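Local coordinates for N-alpha-acetyltransferase 35, NatC auxiliary subunit (Saccharomyces cerevisiae, PDB 6YGA), which serves as the auxiliary subunit of the NatC N-terminal acetyltransferase, which acetylates the N-terminal Met of L-A virus Gag protein, at residues N181-N185 and I277-N283; I310-D314 and F343-R349; S437-F441 and H478-L483. All blocks are in the same frame, centred on the assembly; numbering follows the deposited sequence.

Contact 1 of 3, residues N181-N185 and I277-N283; sequences NMGFN and IQKHRSN
Arg281 and Phe184 meet as two flat groups, the guanidinium laid over one face of the phenyl ring with the planes only 15° apart. The stack is also a cation-pi contact, with CZ of Arg281 lying 3.7 Å from the centroid of the Phe184 ring. The arginine chain leaves the backbone with CG anti to N (chi1 170°) and bends at chi3, which turns the guanidinium broadside to the ring. Leu124, Ser125 and Val128 of helix 118-129 also pack on Phe184.

Hydrogen bonding fixes the rotation of the same group. NH1 of Arg281 donates to Met182 O over 2.8 Å, and the acceptor lies almost in the guanidinium plane, although the N-H...O angle of 134° makes the bond bent. Stack and bond thus hold the group from its face and from its edge. The accepting carbonyl belongs to a type I' turn running from Asn181 to Phe184.

Apolar packing is the work of Met182, a selenomethionine. Its SE rests 3.8 Å from CD1 of Ile277, and the chain bends at chi3 to carry the terminal methyl further. CE of Met182 sits 3.6 Å from CA of Gln278, and also touches CG of Asn283.

Arg51 and Met52 of N-alpha-acetyltransferase 38 hydrogen-bond to the residues just after helix 276-280, Arg51 to Arg281 O and the backbone N of Met52 to Ser282 OG. The arrangement is a beta turn docked against the C-terminal end of a short helix by an arginine-aromatic stack, next to the interface with that small subunit of NatC.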
loop_
_atom_site.group_PDB
_atom_site.type_symbol
_atom_site.label_atom_id
_atom_site.label_comp_id
_atom_site.label_asym_id
_atom_site.label_seq_id
_atom_site.Cartn_x
_atom_site.Cartn_y
_atom_site.Cartn_z
ATOM N N ASN B 181 7.253 -8.552 15.750
ATOM C CA ASN B 181 7.874 -8.454 17.066
ATOM C C ASN B 181 8.531 -9.758 17.513
ATOM O O ASN B 181 8.896 -9.878 18.686
ATOM C CB ASN B 181 6.844 -7.998 18.109
ATOM C CG ASN B 181 5.724 -9.002 18.312
ATOM O OD1 ASN B 181 5.445 -9.824 17.440
ATOM N ND2 ASN B 181 5.068 -8.931 19.467
HETATM N N MSE B 182 8.682 -10.726 16.611
HETATM C CA MSE B 182 9.403 -11.972 16.881
HETATM C C MSE B 182 8.899 -12.733 18.106
HETATM O O MSE B 182 9.691 -13.196 18.927
HETATM C CB MSE B 182 10.895 -11.681 17.030
HETATM C CG MSE B 182 11.516 -11.135 15.762
HETATM SE SE MSE B 182 13.343 -10.523 16.006
HETATM C CE MSE B 182 14.233 -11.815 14.853
ATOM N N GLY B 183 7.580 -12.855 18.223
ATOM C CA GLY B 183 6.990 -13.652 19.279
ATOM C C GLY B 183 6.985 -13.032 20.656
ATOM O O GLY B 183 6.818 -13.753 21.644
ATOM N N PHE B 184 7.154 -11.717 20.760
ATOM C CA PHE B 184 7.138 -11.049 22.058
ATOM C C PHE B 184 5.700 -10.822 22.515
ATOM O O PHE B 184 4.904 -10.197 21.806
ATOM C CB PHE B 184 7.891 -9.723 21.993
ATOM C CG PHE B 184 9.354 -9.843 22.314
ATOM C CD1 PHE B 184 9.768 -10.252 23.569
ATOM C CD2 PHE B 184 10.314 -9.536 21.364
ATOM C CE1 PHE B 184 11.112 -10.364 23.867
ATOM C CE2 PHE B 184 11.658 -9.643 21.657
ATOM C CZ PHE B 184 12.058 -10.055 22.910
ATOM N N ASN B 185 5.372 -11.326 23.704
ATOM C CA ASN B 185 4.080 -11.099 24.343
ATOM C C ASN B 185 4.354 -10.788 25.809
ATOM O O ASN B 185 4.818 -11.659 26.552
ATOM C CB ASN B 185 3.163 -12.318 24.198
ATOM C CG ASN B 185 1.721 -12.025 24.587
ATOM O OD1 ASN B 185 1.428 -11.021 25.236
ATOM N ND2 ASN B 185 0.812 -12.912 24.192
ATOM N N ILE B 277 19.839 -10.285 17.161
ATOM C CA ILE B 277 18.560 -10.855 17.565
ATOM C C ILE B 277 17.958 -11.700 16.449
ATOM O O ILE B 277 17.236 -12.668 16.716
ATOM C CB ILE B 277 17.598 -9.739 18.011
ATOM C CG1 ILE B 277 16.358 -10.342 18.673
ATOM C CG2 ILE B 277 17.203 -8.859 16.830
ATOM C CD1 ILE B 277 15.320 -9.317 19.046
ATOM N N GLN B 278 18.240 -11.362 15.189
ATOM C CA GLN B 278 17.753 -12.189 14.093
ATOM C C GLN B 278 18.421 -13.555 14.088
ATOM O O GLN B 278 17.838 -14.528 13.602
ATOM C CB GLN B 278 17.991 -11.495 12.751
ATOM C CG GLN B 278 17.395 -10.102 12.644
ATOM C CD GLN B 278 17.597 -9.482 11.269
ATOM O OE1 GLN B 278 17.380 -10.128 10.242
ATOM N NE2 GLN B 278 18.018 -8.223 11.244
ATOM N N LYS B 279 19.635 -13.653 14.621
ATOM C CA LYS B 279 20.387 -14.895 14.497
ATOM C C LYS B 279 20.094 -15.863 15.635
ATOM O O LYS B 279 20.104 -17.081 15.419
ATOM C CB LYS B 279 21.886 -14.584 14.421
ATOM C CG LYS B 279 22.797 -15.798 14.416
ATOM C CD LYS B 279 24.234 -15.395 14.113
ATOM C CE LYS B 279 25.144 -16.610 14.028
ATOM N NZ LYS B 279 26.440 -16.305 13.359
ATOM N N HIS B 280 19.812 -15.356 16.833
ATOM C CA HIS B 280 19.679 -16.202 18.012
ATOM C C HIS B 280 18.257 -16.313 18.539
ATOM O O HIS B 280 17.867 -17.381 19.021
ATOM C CB HIS B 280 20.605 -15.686 19.116
ATOM C CG HIS B 280 22.059 -15.860 18.807
ATOM N ND1 HIS B 280 22.821 -14.877 18.212
ATOM C CD2 HIS B 280 22.888 -16.913 19.001
ATOM C CE1 HIS B 280 24.059 -15.314 18.062
ATOM N NE2 HIS B 280 24.125 -16.546 18.532
ATOM N N ARG B 281 17.462 -15.248 18.464
ATOM C CA ARG B 281 16.051 -15.358 18.806
ATOM C C ARG B 281 15.314 -16.115 17.706
ATOM O O ARG B 281 15.735 -16.130 16.545
ATOM C CB ARG B 281 15.448 -13.967 19.024
ATOM C CG ARG B 281 13.928 -13.926 19.159
ATOM C CD ARG B 281 13.461 -12.683 19.897
ATOM N NE ARG B 281 13.370 -12.915 21.335
ATOM C CZ ARG B 281 12.247 -13.240 21.967
ATOM N NH1 ARG B 281 11.113 -13.363 21.291
ATOM N NH2 ARG B 281 12.254 -13.434 23.280
ATOM N N SER B 282 14.233 -16.793 18.093
ATOM C CA SER B 282 13.398 -17.514 17.137
ATOM C C SER B 282 12.972 -16.594 16.004
ATOM O O SER B 282 12.362 -15.545 16.235
ATOM C CB SER B 282 12.172 -18.097 17.844
ATOM O OG SER B 282 12.522 -19.232 18.611
ATOM N N ASN B 283 13.304 -16.991 14.776
ATOM C CA ASN B 283 13.051 -16.178 13.592
ATOM C C ASN B 283 12.605 -17.091 12.462
ATOM O O ASN B 283 13.325 -18.023 12.091
ATOM C CB ASN B 283 14.305 -15.389 13.193
ATOM C CG ASN B 283 14.064 -14.448 12.026
ATOM O OD1 ASN B 283 12.927 -14.246 11.593
ATOM N ND2 ASN B 283 15.140 -13.857 11.515
#

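Contact 2 of 3, residues I310-D314 and F343-R349; sequences ILLVD and FPLFFIR
Phe346 fits against Val313 and Ile310 where two helices of the alpha-helical, TPR-like region meet, the end of helix 298-311 lying on the C-terminal turns of helix 337-347. The phenylalanine contributes most to the buried surface. Its ring is covered on both faces: CD2 of Leu311 makes a CH-pi contact 4.3 Å from the centroid, and on the opposite face NH2 of Arg349 lies 3.4 Å above the plane, toward the rim. At the edge, CG1 of Val313 is 3.9 Å from CD2 of Phe346, with CB of Asp314 beside CE2.

Val313 divides its methyls between two rings. CG1 sits between backbone N and carbonyl carbon (chi1 76°) and serves Phe346, whereas CG2 lies 4.0 Å from CE1 of Phe347, a ring that also stacks on Tyr399. Ile310, one turn earlier in the chain, sets CD1 3.7 Å from CB of Phe343.

A polar pair lies beside the ring: Asp314 and Arg349 form a salt bridge whose hydrogen bond is weak, water 1 joins the two, and Lys357 gives Asp314 a second cationic partner. The guanidinium is steadied from within its own segment: NE of Arg349 donates to Phe346 O over 3.0 Å at a nearly straight 172°.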
loop_
_atom_site.group_PDB
_atom_site.type_symbol
_atom_site.label_atom_id
_atom_site.label_comp_id
_atom_site.label_asym_id
_atom_site.label_seq_id
_atom_site.Cartn_x
_atom_site.Cartn_y
_atom_site.Cartn_z
ATOM N N ILE B 310 -5.342 15.415 12.727
ATOM C CA ILE B 310 -6.394 14.445 13.023
ATOM C C ILE B 310 -7.361 15.003 14.058
ATOM O O ILE B 310 -8.584 14.870 13.923
ATOM C CB ILE B 310 -5.775 13.115 13.492
ATOM C CG1 ILE B 310 -4.925 12.504 12.379
ATOM C CG2 ILE B 310 -6.857 12.150 13.970
ATOM C CD1 ILE B 310 -5.625 12.434 11.045
ATOM N N LEU B 311 -6.831 15.639 15.103
ATOM C CA LEU B 311 -7.668 16.145 16.184
ATOM C C LEU B 311 -8.583 17.281 15.745
ATOM O O LEU B 311 -9.530 17.603 16.468
ATOM C CB LEU B 311 -6.788 16.610 17.345
ATOM C CG LEU B 311 -5.711 15.612 17.772
ATOM C CD1 LEU B 311 -4.779 16.224 18.810
ATOM C CD2 LEU B 311 -6.350 14.333 18.298
ATOM N N LEU B 312 -8.324 17.897 14.587
ATOM C CA LEU B 312 -9.143 19.024 14.147
ATOM C C LEU B 312 -10.565 18.594 13.814
ATOM O O LEU B 312 -11.493 19.407 13.906
ATOM C CB LEU B 312 -8.514 19.703 12.930
ATOM C CG LEU B 312 -7.182 20.432 13.115
ATOM C CD1 LEU B 312 -6.651 20.940 11.779
ATOM C CD2 LEU B 312 -7.331 21.575 14.105
ATOM N N VAL B 313 -10.756 17.332 13.423
ATOM C CA VAL B 313 -12.079 16.876 13.020
ATOM C C VAL B 313 -13.053 16.882 14.190
ATOM O O VAL B 313 -14.270 16.857 13.977
ATOM C CB VAL B 313 -11.993 15.477 12.384
ATOM C CG1 VAL B 313 -11.803 14.413 13.455
ATOM C CG2 VAL B 313 -13.229 15.195 11.543
ATOM N N ASP B 314 -12.548 16.928 15.425
ATOM C CA ASP B 314 -13.434 16.994 16.582
ATOM C C ASP B 314 -14.210 18.306 16.620
ATOM O O ASP B 314 -15.292 18.369 17.213
ATOM C CB ASP B 314 -12.622 16.803 17.865
ATOM C CG ASP B 314 -13.488 16.770 19.106
ATOM O OD1 ASP B 314 -14.324 15.849 19.228
ATOM O OD2 ASP B 314 -13.330 17.664 19.962
ATOM N N PHE B 343 -7.057 8.412 12.861
ATOM C CA PHE B 343 -8.270 9.099 12.424
ATOM C C PHE B 343 -9.518 8.223 12.502
ATOM O O PHE B 343 -10.492 8.643 13.149
ATOM C CB PHE B 343 -8.057 9.675 11.018
ATOM C CG PHE B 343 -9.333 10.010 10.310
ATOM C CD1 PHE B 343 -10.094 11.105 10.692
ATOM C CD2 PHE B 343 -9.774 9.228 9.260
ATOM C CE1 PHE B 343 -11.271 11.406 10.039
ATOM C CE2 PHE B 343 -10.948 9.523 8.601
ATOM C CZ PHE B 343 -11.699 10.614 8.990
ATOM N N PRO B 344 -9.572 7.020 11.910
ATOM C CA PRO B 344 -10.817 6.240 12.033
ATOM C C PRO B 344 -11.145 5.850 13.464
ATOM O O PRO B 344 -12.328 5.807 13.825
ATOM C CB PRO B 344 -10.553 5.014 11.146
ATOM C CG PRO B 344 -9.494 5.455 10.200
ATOM C CD PRO B 344 -8.610 6.335 11.029
ATOM N N LEU B 345 -10.137 5.578 14.297
ATOM C CA LEU B 345 -10.405 5.248 15.694
ATOM C C LEU B 345 -10.850 6.472 16.483
ATOM O O LEU B 345 -11.690 6.357 17.383
ATOM C CB LEU B 345 -9.164 4.627 16.333
ATOM C CG LEU B 345 -8.694 3.337 15.662
ATOM C CD1 LEU B 345 -7.382 2.854 16.261
ATOM C CD2 LEU B 345 -9.776 2.279 15.789
ATOM N N PHE B 346 -10.298 7.642 16.160
ATOM C CA PHE B 346 -10.723 8.892 16.776
ATOM C C PHE B 346 -12.079 9.346 16.251
ATOM O O PHE B 346 -12.851 9.970 16.988
ATOM C CB PHE B 346 -9.664 9.968 16.520
ATOM C CG PHE B 346 -9.931 11.273 17.214
ATOM C CD1 PHE B 346 -9.517 11.471 18.519
ATOM C CD2 PHE B 346 -10.571 12.308 16.554
ATOM C CE1 PHE B 346 -9.752 12.668 19.161
ATOM C CE2 PHE B 346 -10.808 13.511 17.190
ATOM C CZ PHE B 346 -10.397 13.690 18.498
ATOM N N PHE B 347 -12.384 9.034 14.992
ATOM C CA PHE B 347 -13.635 9.461 14.373
ATOM C C PHE B 347 -14.785 8.533 14.747
ATOM O O PHE B 347 -15.887 8.999 15.056
ATOM C CB PHE B 347 -13.452 9.525 12.854
ATOM C CG PHE B 347 -14.579 10.191 12.124
ATOM C CD1 PHE B 347 -14.800 11.552 12.251
ATOM C CD2 PHE B 347 -15.399 9.459 11.279
ATOM C CE1 PHE B 347 -15.836 12.167 11.566
ATOM C CE2 PHE B 347 -16.431 10.068 10.593
ATOM C CZ PHE B 347 -16.649 11.423 10.736
ATOM N N ILE B 348 -14.544 7.225 14.728
ATOM C CA ILE B 348 -15.531 6.210 15.077
ATOM C C ILE B 348 -15.093 5.611 16.405
ATOM O O ILE B 348 -14.100 4.874 16.461
ATOM C CB ILE B 348 -15.645 5.138 13.988
ATOM C CG1 ILE B 348 -15.902 5.797 12.631
ATOM C CG2 ILE B 348 -16.736 4.136 14.325
ATOM C CD1 ILE B 348 -15.919 4.829 11.471
ATOM N N ARG B 349 -15.834 5.910 17.470
ATOM C CA ARG B 349 -15.337 5.752 18.828
ATOM C C ARG B 349 -15.900 4.497 19.501
ATOM O O ARG B 349 -16.636 3.707 18.906
ATOM C CB ARG B 349 -15.647 7.010 19.637
ATOM C CG ARG B 349 -14.934 8.241 19.105
ATOM C CD ARG B 349 -15.097 9.443 20.013
ATOM N NE ARG B 349 -14.299 10.561 19.524
ATOM C CZ ARG B 349 -14.265 11.767 20.081
ATOM N NH1 ARG B 349 -14.990 12.031 21.161
ATOM N NH2 ARG B 349 -13.500 12.713 19.553
HETATM O O HOH W 1 -13.567 14.777 22.196
#

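Contact 3 of 3, residues S437-F441 and H478-L483; sequences SWTYF and HLETFL. With EDO (1,2-ethanediol), chain C.
Segments 437-441 of helix 433-456 and 478-483 of helix 465-506 run roughly antiparallel, their axes 11.4 Å apart at closest approach and 151° between directions, a spacing that leaves room for aromatic side chains to fill the interface.

Phe482 has the most surface buried here. With CG anti to the backbone N (chi1 167°), its ring is sent across to the first helix, where Tyr440 brings a ring edge to its face in a T-shaped pair, centroids 5.1 Å apart and planes at 78°. The touching edge is that of CD2 and CE2: CD2 of Tyr440 comes within 3.6 Å of CD1 of Phe482, above the rim of the ring and not its middle. At the far end of Phe482, OG of Ser437 approaches the ring edge near its plane, 3.2 Å from CZ of Phe482. CB of Phe441 comes against CE2 of the same ring.

Beside this aromatic pair lies an apolar patch. CD1 of the Phe441 ring meets CD1 of Leu479 and CD2 of Leu483, each at 4.1 Å, and both leucines also touch helix 511-564 (Leu479 on Ile545, Leu483 on Leu541 and Leu542). Phe371 of helix 360-372 also packs on Ser437, Phe441 and Phe482.

Polar contact is carried by water 2, which donates to His478 O and hydrogen-bonds to Tyr440 OH. Turned from the second helix, Trp438 gives its NE1 hydrogen to O2 of an ethanediol, probably from the crystallisation liquor, 2.7 Å away; the ethanediol also bonds to His367 O. Two consecutive helices packed roughly antiparallel form a helical hairpin, the unit from which TPR-like arrays are built, consistent with the TPR-like character of this region.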
loop_
_atom_site.group_PDB
_atom_site.type_symbol
_atom_site.label_atom_id
_atom_site.label_comp_id
_atom_site.label_asym_id
_atom_site.label_seq_id
_atom_site.Cartn_x
_atom_site.Cartn_y
_atom_site.Cartn_z
ATOM N N SER B 437 -31.472 9.130 -4.256
ATOM C CA SER B 437 -30.766 10.267 -4.842
ATOM C C SER B 437 -29.393 10.457 -4.202
ATOM O O SER B 437 -28.389 10.623 -4.902
ATOM C CB SER B 437 -31.615 11.533 -4.707
ATOM O OG SER B 437 -30.839 12.706 -4.872
ATOM N N TRP B 438 -29.330 10.429 -2.868
ATOM C CA TRP B 438 -28.051 10.623 -2.188
ATOM C C TRP B 438 -27.090 9.475 -2.472
ATOM O O TRP B 438 -25.886 9.695 -2.648
ATOM C CB TRP B 438 -28.266 10.775 -0.682
ATOM C CG TRP B 438 -26.989 10.981 0.079
ATOM C CD1 TRP B 438 -26.393 12.173 0.371
ATOM C CD2 TRP B 438 -26.149 9.964 0.642
ATOM N NE1 TRP B 438 -25.236 11.963 1.082
ATOM C CE2 TRP B 438 -25.063 10.616 1.261
ATOM C CE3 TRP B 438 -26.208 8.568 0.681
ATOM C CZ2 TRP B 438 -24.048 9.919 1.913
ATOM C CZ3 TRP B 438 -25.198 7.879 1.327
ATOM C CH2 TRP B 438 -24.133 8.554 1.936
ATOM N N THR B 439 -27.600 8.240 -2.506
ATOM C CA THR B 439 -26.760 7.103 -2.865
ATOM C C THR B 439 -26.194 7.263 -4.269
ATOM O O THR B 439 -25.023 6.953 -4.515
ATOM C CB THR B 439 -27.560 5.801 -2.758
ATOM O OG1 THR B 439 -28.185 5.727 -1.471
ATOM C CG2 THR B 439 -26.643 4.596 -2.939
ATOM N N TYR B 440 -27.010 7.755 -5.204
ATOM C CA TYR B 440 -26.531 7.953 -6.568
ATOM C C TYR B 440 -25.411 8.983 -6.608
ATOM O O TYR B 440 -24.412 8.797 -7.314
ATOM C CB TYR B 440 -27.687 8.371 -7.475
ATOM C CG TYR B 440 -27.297 8.548 -8.923
ATOM C CD1 TYR B 440 -26.844 7.473 -9.679
ATOM C CD2 TYR B 440 -27.397 9.788 -9.539
ATOM C CE1 TYR B 440 -26.493 7.631 -11.006
ATOM C CE2 TYR B 440 -27.050 9.956 -10.861
ATOM C CZ TYR B 440 -26.598 8.877 -11.591
ATOM O OH TYR B 440 -26.252 9.047 -12.912
ATOM N N PHE B 441 -25.551 10.068 -5.843
ATOM C CA PHE B 441 -24.501 11.081 -5.797
ATOM C C PHE B 441 -23.185 10.496 -5.300
ATOM O O PHE B 441 -22.122 10.781 -5.863
ATOM C CB PHE B 441 -24.924 12.247 -4.905
ATOM C CG PHE B 441 -23.782 13.132 -4.504
ATOM C CD1 PHE B 441 -23.263 14.060 -5.393
ATOM C CD2 PHE B 441 -23.216 13.024 -3.244
ATOM C CE1 PHE B 441 -22.205 14.869 -5.030
ATOM C CE2 PHE B 441 -22.158 13.829 -2.876
ATOM C CZ PHE B 441 -21.652 14.754 -3.768
ATOM N N HIS B 478 -23.192 13.409 -16.554
ATOM C CA HIS B 478 -24.354 12.856 -15.866
ATOM C C HIS B 478 -24.456 13.378 -14.438
ATOM O O HIS B 478 -25.563 13.613 -13.936
ATOM C CB HIS B 478 -24.298 11.328 -15.875
ATOM C CG HIS B 478 -24.734 10.717 -17.169
ATOM N ND1 HIS B 478 -26.006 10.226 -17.367
ATOM C CD2 HIS B 478 -24.069 10.519 -18.332
ATOM C CE1 HIS B 478 -26.106 9.752 -18.596
ATOM N NE2 HIS B 478 -24.945 9.918 -19.203
ATOM N N LEU B 479 -23.318 13.564 -13.766
ATOM C CA LEU B 479 -23.357 14.108 -12.413
ATOM C C LEU B 479 -23.826 15.558 -12.415
ATOM O O LEU B 479 -24.587 15.970 -11.532
ATOM C CB LEU B 479 -21.986 13.984 -11.750
ATOM C CG LEU B 479 -21.911 14.491 -10.309
ATOM C CD1 LEU B 479 -23.028 13.893 -9.465
ATOM C CD2 LEU B 479 -20.559 14.170 -9.703
ATOM N N GLU B 480 -23.394 16.344 -13.403
ATOM C CA GLU B 480 -23.830 17.736 -13.467
ATOM C C GLU B 480 -25.324 17.827 -13.761
ATOM O O GLU B 480 -26.030 18.652 -13.169
ATOM C CB GLU B 480 -23.020 18.499 -14.515
ATOM C CG GLU B 480 -23.245 20.006 -14.499
ATOM C CD GLU B 480 -23.489 20.573 -15.881
ATOM O OE1 GLU B 480 -23.549 19.781 -16.846
ATOM O OE2 GLU B 480 -23.624 21.809 -16.004
ATOM N N THR B 481 -25.824 16.976 -14.665
ATOM C CA THR B 481 -27.257 16.945 -14.951
ATOM C C THR B 481 -28.056 16.570 -13.710
ATOM O O THR B 481 -29.081 17.193 -13.407
ATOM C CB THR B 481 -27.548 15.961 -16.084
ATOM O OG1 THR B 481 -26.899 16.398 -17.286
ATOM C CG2 THR B 481 -29.045 15.853 -16.333
ATOM N N PHE B 482 -27.596 15.554 -12.979
ATOM C CA PHE B 482 -28.252 15.166 -11.734
ATOM C C PHE B 482 -28.219 16.299 -10.716
ATOM O O PHE B 482 -29.233 16.590 -10.071
ATOM C CB PHE B 482 -27.584 13.907 -11.176
ATOM C CG PHE B 482 -27.951 13.592 -9.753
ATOM C CD1 PHE B 482 -29.149 12.958 -9.452
ATOM C CD2 PHE B 482 -27.085 13.909 -8.717
ATOM C CE1 PHE B 482 -29.482 12.660 -8.143
ATOM C CE2 PHE B 482 -27.412 13.614 -7.405
ATOM C CZ PHE B 482 -28.611 12.988 -7.118
ATOM N N LEU B 483 -27.067 16.957 -10.560
ATOM C CA LEU B 483 -26.976 18.046 -9.591
ATOM C C LEU B 483 -27.839 19.232 -10.003
ATOM O O LEU B 483 -28.427 19.903 -9.146
ATOM C CB LEU B 483 -25.525 18.483 -9.418
ATOM C CG LEU B 483 -24.598 17.525 -8.674
ATOM C CD1 LEU B 483 -23.183 18.063 -8.718
ATOM C CD2 LEU B 483 -25.060 17.313 -7.234
HETATM C C1 EDO C . -22.922 15.344 2.430
HETATM O O1 EDO C . -24.154 15.655 1.769
HETATM C C2 EDO C . -22.123 14.351 1.593
HETATM O O2 EDO C . -22.870 13.139 1.430
HETATM O O HOH W 2 -27.707 11.431 -14.166
#

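In the fold
The three contacts close one after another along the chain, so each joins parts of the sequence that no other spans. Contact 1 lies beside the subunit N-alpha-acetyltransferase 38, whereas no other protein chain of the assembly touches the segments of contacts 2 and 3. Contacts 1 and 3 stand on opposite sides of the chain's centre, 54 Å between their own centres. Contact 2 is nearer to each, 34 Å from contact 1 and 28 Å from contact 3, centre to centre; its nearest atoms are about 17 Å and about 12 Å from theirs. Contacts 2 and 3 both lie in the TPR-like part of the chain, and helix 298-311 is the next helix after helix 276-280.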